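Local coordinates for NAD-dependent epimerase/dehydratase domain-containing protein (Ruegeria pomeroyi DSS-3, PDB 3IUS) that is of unknown function but probably binds NAD(H) or NADP(H) on a Rossmann fold, as do other members of the NAD-dependent epimerase/dehydratase family, at residues G14-V19 with E186-V191; L192-A197 with L264-K269. All blocks are in the same frame, centred on the assembly; numbering follows the deposited sequence. Where two conformers were deposited one is given.

Overall arrangement
Both contacts are built on helix 185-197, used in succession along its length, and their centres lie 11 Å apart. Contact 1 is the more central, about 8 Å between its centre and that of the chain; there the first half of the helix meets helix 15-24. Contact 2, about 15 Å out by the same measure, sets the second half against the loop 264-269, between helices 258-262 and 273-282. Both are largely buried and apolar across their segments. They differ at the margins: contact 1 binds a 1,2-ethanediol at one edge, whereas contact 2 has a backbone carbonyl beside an alanine methyl. D187 OD1 accepts from K269 N and Q190 NE2 donates to R267 O, joining the two.

Contact 1 of 2, residues G14-V19 with E186-V191; sequences GYTARV and EDIAQV. With EDO (1,2-ethanediol), chain E.
V19, which packs on A189, also provides the shortest polar bond here: its carbonyl O accepts a hydrogen bond from O1 of 1,2-ethanediol at 2.7 Å. The diol, probably from the crystallisation liquor, is also held by R22 and lies near the carboxylate of E186. Next to the diol, V19 in one of its two conformers turns CG2 toward the other helix, reaching A189 CB at 3.8 Å. A turn earlier, T16 CG2 meets I188 CG2 at 3.6 Å, the two side chains crossing at about a right angle; I188 CD1 reaches back to 4.0 Å from T16 OG1. Helix 15-24 follows strand 7-11, and a GxGxxA-type pattern runs from the connecting turn into its first turn (G14, A17), consistent with the dinucleotide-binding turn of a Rossmann fold. T16 and I188 both also touch I154 in strand 146-155 of the parallel sheet. Farther round helix 185-197, Q190 NE2 approaches D187 OD1 nearly along the C-O axis at 2.9 Å, yet the bond is bent at the hydrogen (135°). OD1 also accepts the backbone N of K269, while OD2 takes that of Y270.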
# COMPACT_ATOMS: atom_id res chain seq x y z
N GLY A 14 9.20 -3.48 3.77
CA GLY A 14 9.14 -2.21 4.47
C GLY A 14 7.98 -2.10 5.44
O GLY A 14 7.55 -3.09 6.04
N TYR A 15 7.46 -0.88 5.59
CA TYR A 15 6.43 -0.57 6.56
C TYR A 15 5.27 -1.57 6.56
O TYR A 15 4.94 -2.15 7.59
CB TYR A 15 5.91 0.86 6.34
CG TYR A 15 4.93 1.32 7.39
CD1 TYR A 15 5.35 1.71 8.65
CD2 TYR A 15 3.57 1.36 7.11
CE1 TYR A 15 4.45 2.13 9.61
CE2 TYR A 15 2.66 1.77 8.06
CZ TYR A 15 3.10 2.16 9.31
OH TYR A 15 2.18 2.56 10.25
N THR A 16 4.66 -1.77 5.39
CA THR A 16 3.51 -2.65 5.25
C THR A 16 3.85 -4.12 5.47
O THR A 16 3.20 -4.80 6.26
CB THR A 16 2.84 -2.48 3.87
OG1 THR A 16 2.27 -1.16 3.78
CG2 THR A 16 1.74 -3.51 3.65
N ALA A 17 4.86 -4.61 4.76
CA ALA A 17 5.24 -6.02 4.84
C ALA A 17 5.67 -6.44 6.26
O ALA A 17 5.48 -7.58 6.65
CB ALA A 17 6.35 -6.33 3.83
N ARG A 18 6.23 -5.50 7.02
CA ARG A 18 6.65 -5.78 8.39
C ARG A 18 5.48 -6.04 9.33
O ARG A 18 5.58 -6.87 10.24
CB ARG A 18 7.54 -4.66 8.92
CG ARG A 18 8.92 -4.68 8.29
CD ARG A 18 9.70 -3.41 8.58
NE ARG A 18 10.77 -3.25 7.60
CZ ARG A 18 11.67 -2.28 7.63
NH1 ARG A 18 11.65 -1.37 8.60
NH2 ARG A 18 12.61 -2.21 6.69
N VAL A 19 4.37 -5.34 9.13
CA VAL A 19 3.19 -5.60 9.94
C VAL A 19 2.65 -7.00 9.64
O VAL A 19 2.24 -7.71 10.55
CB VAL A 19 2.08 -4.55 9.76
CG1 VAL A 19 2.63 -3.15 9.95
CG2 VAL A 19 1.42 -4.69 8.40
N GLU A 186 -2.86 -2.05 9.38
CA GLU A 186 -3.39 -3.30 9.95
C GLU A 186 -4.42 -3.95 9.03
O GLU A 186 -4.48 -5.18 8.93
CB GLU A 186 -3.98 -3.07 11.34
CG GLU A 186 -2.93 -3.00 12.45
CD GLU A 186 -2.22 -4.33 12.68
OE1 GLU A 186 -1.15 -4.33 13.32
OE2 GLU A 186 -2.74 -5.38 12.23
N ASP A 187 -5.22 -3.13 8.36
CA ASP A 187 -6.22 -3.64 7.43
C ASP A 187 -5.59 -4.18 6.15
O ASP A 187 -6.09 -5.14 5.56
CB ASP A 187 -7.28 -2.58 7.15
CG ASP A 187 -8.31 -2.49 8.27
OD1 ASP A 187 -8.59 -3.54 8.90
OD2 ASP A 187 -8.83 -1.38 8.53
N ILE A 188 -4.49 -3.58 5.72
CA ILE A 188 -3.74 -4.16 4.62
C ILE A 188 -3.28 -5.57 5.00
O ILE A 188 -3.39 -6.52 4.22
CB ILE A 188 -2.52 -3.32 4.23
CG1 ILE A 188 -2.94 -1.89 3.86
CG2 ILE A 188 -1.78 -3.99 3.07
CD1 ILE A 188 -1.76 -0.91 3.68
N ALA A 189 -2.77 -5.70 6.22
CA ALA A 189 -2.29 -6.99 6.71
C ALA A 189 -3.41 -8.04 6.68
O ALA A 189 -3.19 -9.19 6.31
CB ALA A 189 -1.71 -6.85 8.11
N GLN A 190 -4.61 -7.62 7.07
CA GLN A 190 -5.79 -8.47 7.03
C GLN A 190 -6.06 -8.98 5.63
O GLN A 190 -6.29 -10.18 5.41
CB GLN A 190 -7.02 -7.72 7.53
CG GLN A 190 -7.22 -7.72 9.03
CD GLN A 190 -8.68 -7.54 9.41
OE1 GLN A 190 -9.31 -8.47 9.91
NE2 GLN A 190 -9.22 -6.36 9.14
N VAL A 191 -6.06 -8.06 4.67
CA VAL A 191 -6.34 -8.40 3.28
C VAL A 191 -5.32 -9.39 2.72
O VAL A 191 -5.68 -10.41 2.12
CB VAL A 191 -6.40 -7.13 2.40
CG1 VAL A 191 -6.41 -7.49 0.92
CG2 VAL A 191 -7.61 -6.28 2.78
C1 EDO E . 1.47 -5.71 13.57
O1 EDO E . 1.39 -7.09 13.05
C2 EDO E . 2.85 -5.22 13.90
O2 EDO E . 3.51 -3.99 13.71

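Contact 2 of 2, residues L192-A197 with L264-K269; sequences LAASMA and LGVRLK
The flat group in this contact is the peptide joining L264 to G265; no ring takes part. The methyl of A194 sits beyond L264 O, off to one side and raised obliquely from the peptide plane, with A194 CB 3.7 Å from L264 O. V266 CG2 sits on the same side of the plane, and the methyl carbon A194 CB touches it at 3.8 Å. L264 CB, 4.0 Å from A194 CB, completes the set of contacts round this one methyl.

The leucine then reaches along the helix. Its CG is turned away from its own carbonyl carbon (chi1 -60°), which carries the branch over S195, where L264 CD1 lies 4.1 Å from S195 CB and L264 CD2 4.1 Å from the backbone atom S195 CA. The leucine thus straddles the point where the serine side chain leaves the helix; OG of that serine points another way, opposite its own backbone N, to hydrogen-bond W97 NE1. V266 shows its CG2 branch to the helix, and both L264 and V266 extend the contact backward to V191.

The loop follows helix 258-262, and G265 makes the turn out of it with a positive phi of 77°; V266 is bonded through its backbone to I260. Helix 185-197 is thereby covered by this loop on one flank, while L192 and M196 face L20 of helix 15-24, and S195 touches F149 and H147 of the central sheet. Between the two segments themselves only van der Waals contacts act, so the contact is apolar and non-directional, one methyl packed against L264 CB, V266 CG2 and the L264 carbonyl oxygen. Directional bonds come instead from S195 to W97 and from the loop backbone, where R267 O accepts a hydrogen bond from Q190 NE2 and K269 N donates to D187 OD1.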
# COMPACT_ATOMS: atom_id res chain seq x y z
N LEU A 192 -4.04 -9.09 2.93
CA LEU A 192 -2.97 -9.96 2.45
C LEU A 192 -3.11 -11.36 3.03
O LEU A 192 -3.06 -12.36 2.30
CB LEU A 192 -1.60 -9.36 2.81
CG LEU A 192 -1.26 -8.09 2.01
CD1 LEU A 192 0.08 -7.48 2.45
CD2 LEU A 192 -1.27 -8.39 0.52
N ALA A 193 -3.32 -11.43 4.34
CA ALA A 193 -3.52 -12.71 5.00
C ALA A 193 -4.73 -13.43 4.42
O ALA A 193 -4.66 -14.63 4.11
CB ALA A 193 -3.66 -12.52 6.51
N ALA A 194 -5.84 -12.71 4.25
CA ALA A 194 -7.06 -13.31 3.71
C ALA A 194 -6.85 -13.86 2.30
O ALA A 194 -7.31 -14.96 1.98
CB ALA A 194 -8.20 -12.30 3.71
N SER A 195 -6.14 -13.11 1.47
CA SER A 195 -5.87 -13.53 0.10
C SER A 195 -4.97 -14.76 0.09
O SER A 195 -5.20 -15.71 -0.66
CB SER A 195 -5.24 -12.39 -0.71
OG SER A 195 -4.97 -12.80 -2.04
N MSE A 196 -3.94 -14.74 0.94
CA MSE A 196 -3.11 -15.93 1.11
C MSE A 196 -3.97 -17.16 1.42
O MSE A 196 -3.70 -18.25 0.92
CB MSE A 196 -2.06 -15.72 2.21
CG MSE A 196 -0.75 -15.12 1.74
SE MSE A 196 0.17 -14.10 3.13
CE MSE A 196 1.85 -13.80 2.21
N ALA A 197 -5.01 -16.97 2.22
CA ALA A 197 -5.88 -18.08 2.62
C ALA A 197 -6.83 -18.54 1.52
O ALA A 197 -7.15 -19.73 1.41
CB ALA A 197 -6.66 -17.72 3.88
N LEU A 264 -13.05 -11.95 -0.03
CA LEU A 264 -12.02 -12.36 0.92
C LEU A 264 -12.52 -12.49 2.36
O LEU A 264 -11.81 -13.03 3.21
CB LEU A 264 -10.83 -11.39 0.90
CG LEU A 264 -10.07 -11.23 -0.42
CD1 LEU A 264 -8.83 -10.37 -0.21
CD2 LEU A 264 -9.72 -12.58 -1.04
N GLY A 265 -13.71 -11.98 2.64
CA GLY A 265 -14.28 -12.05 3.97
C GLY A 265 -13.67 -11.07 4.95
O GLY A 265 -13.84 -11.20 6.16
N VAL A 266 -12.97 -10.07 4.43
CA VAL A 266 -12.34 -9.06 5.28
C VAL A 266 -13.36 -8.12 5.90
O VAL A 266 -14.29 -7.66 5.24
CB VAL A 266 -11.30 -8.24 4.50
CG1 VAL A 266 -10.94 -6.96 5.27
CG2 VAL A 266 -10.06 -9.08 4.23
N ARG A 267 -13.19 -7.84 7.19
CA ARG A 267 -13.98 -6.84 7.86
C ARG A 267 -13.03 -5.80 8.44
O ARG A 267 -12.24 -6.09 9.34
CB ARG A 267 -14.86 -7.46 8.95
CG ARG A 267 -15.80 -6.47 9.60
CD ARG A 267 -16.98 -7.14 10.30
NE ARG A 267 -18.01 -6.14 10.61
CZ ARG A 267 -17.88 -5.22 11.55
NH1 ARG A 267 -18.85 -4.34 11.76
NH2 ARG A 267 -16.79 -5.18 12.30
N LEU A 268 -13.09 -4.58 7.90
CA LEU A 268 -12.17 -3.52 8.28
C LEU A 268 -12.15 -3.23 9.78
O LEU A 268 -13.20 -3.06 10.40
CB LEU A 268 -12.50 -2.24 7.51
CG LEU A 268 -12.44 -2.28 5.98
CD1 LEU A 268 -12.77 -0.88 5.43
CD2 LEU A 268 -11.08 -2.77 5.50
N LYS A 269 -10.95 -3.18 10.34
CA LYS A 269 -10.76 -2.78 11.73
C LYS A 269 -10.97 -1.29 11.86
O LYS A 269 -11.45 -0.80 12.88
CB LYS A 269 -9.34 -3.11 12.20
CG LYS A 269 -9.01 -4.59 12.32
CD LYS A 269 -7.52 -4.77 12.60
CE LYS A 269 -7.22 -6.15 13.19
NZ LYS A 269 -7.43 -7.26 12.22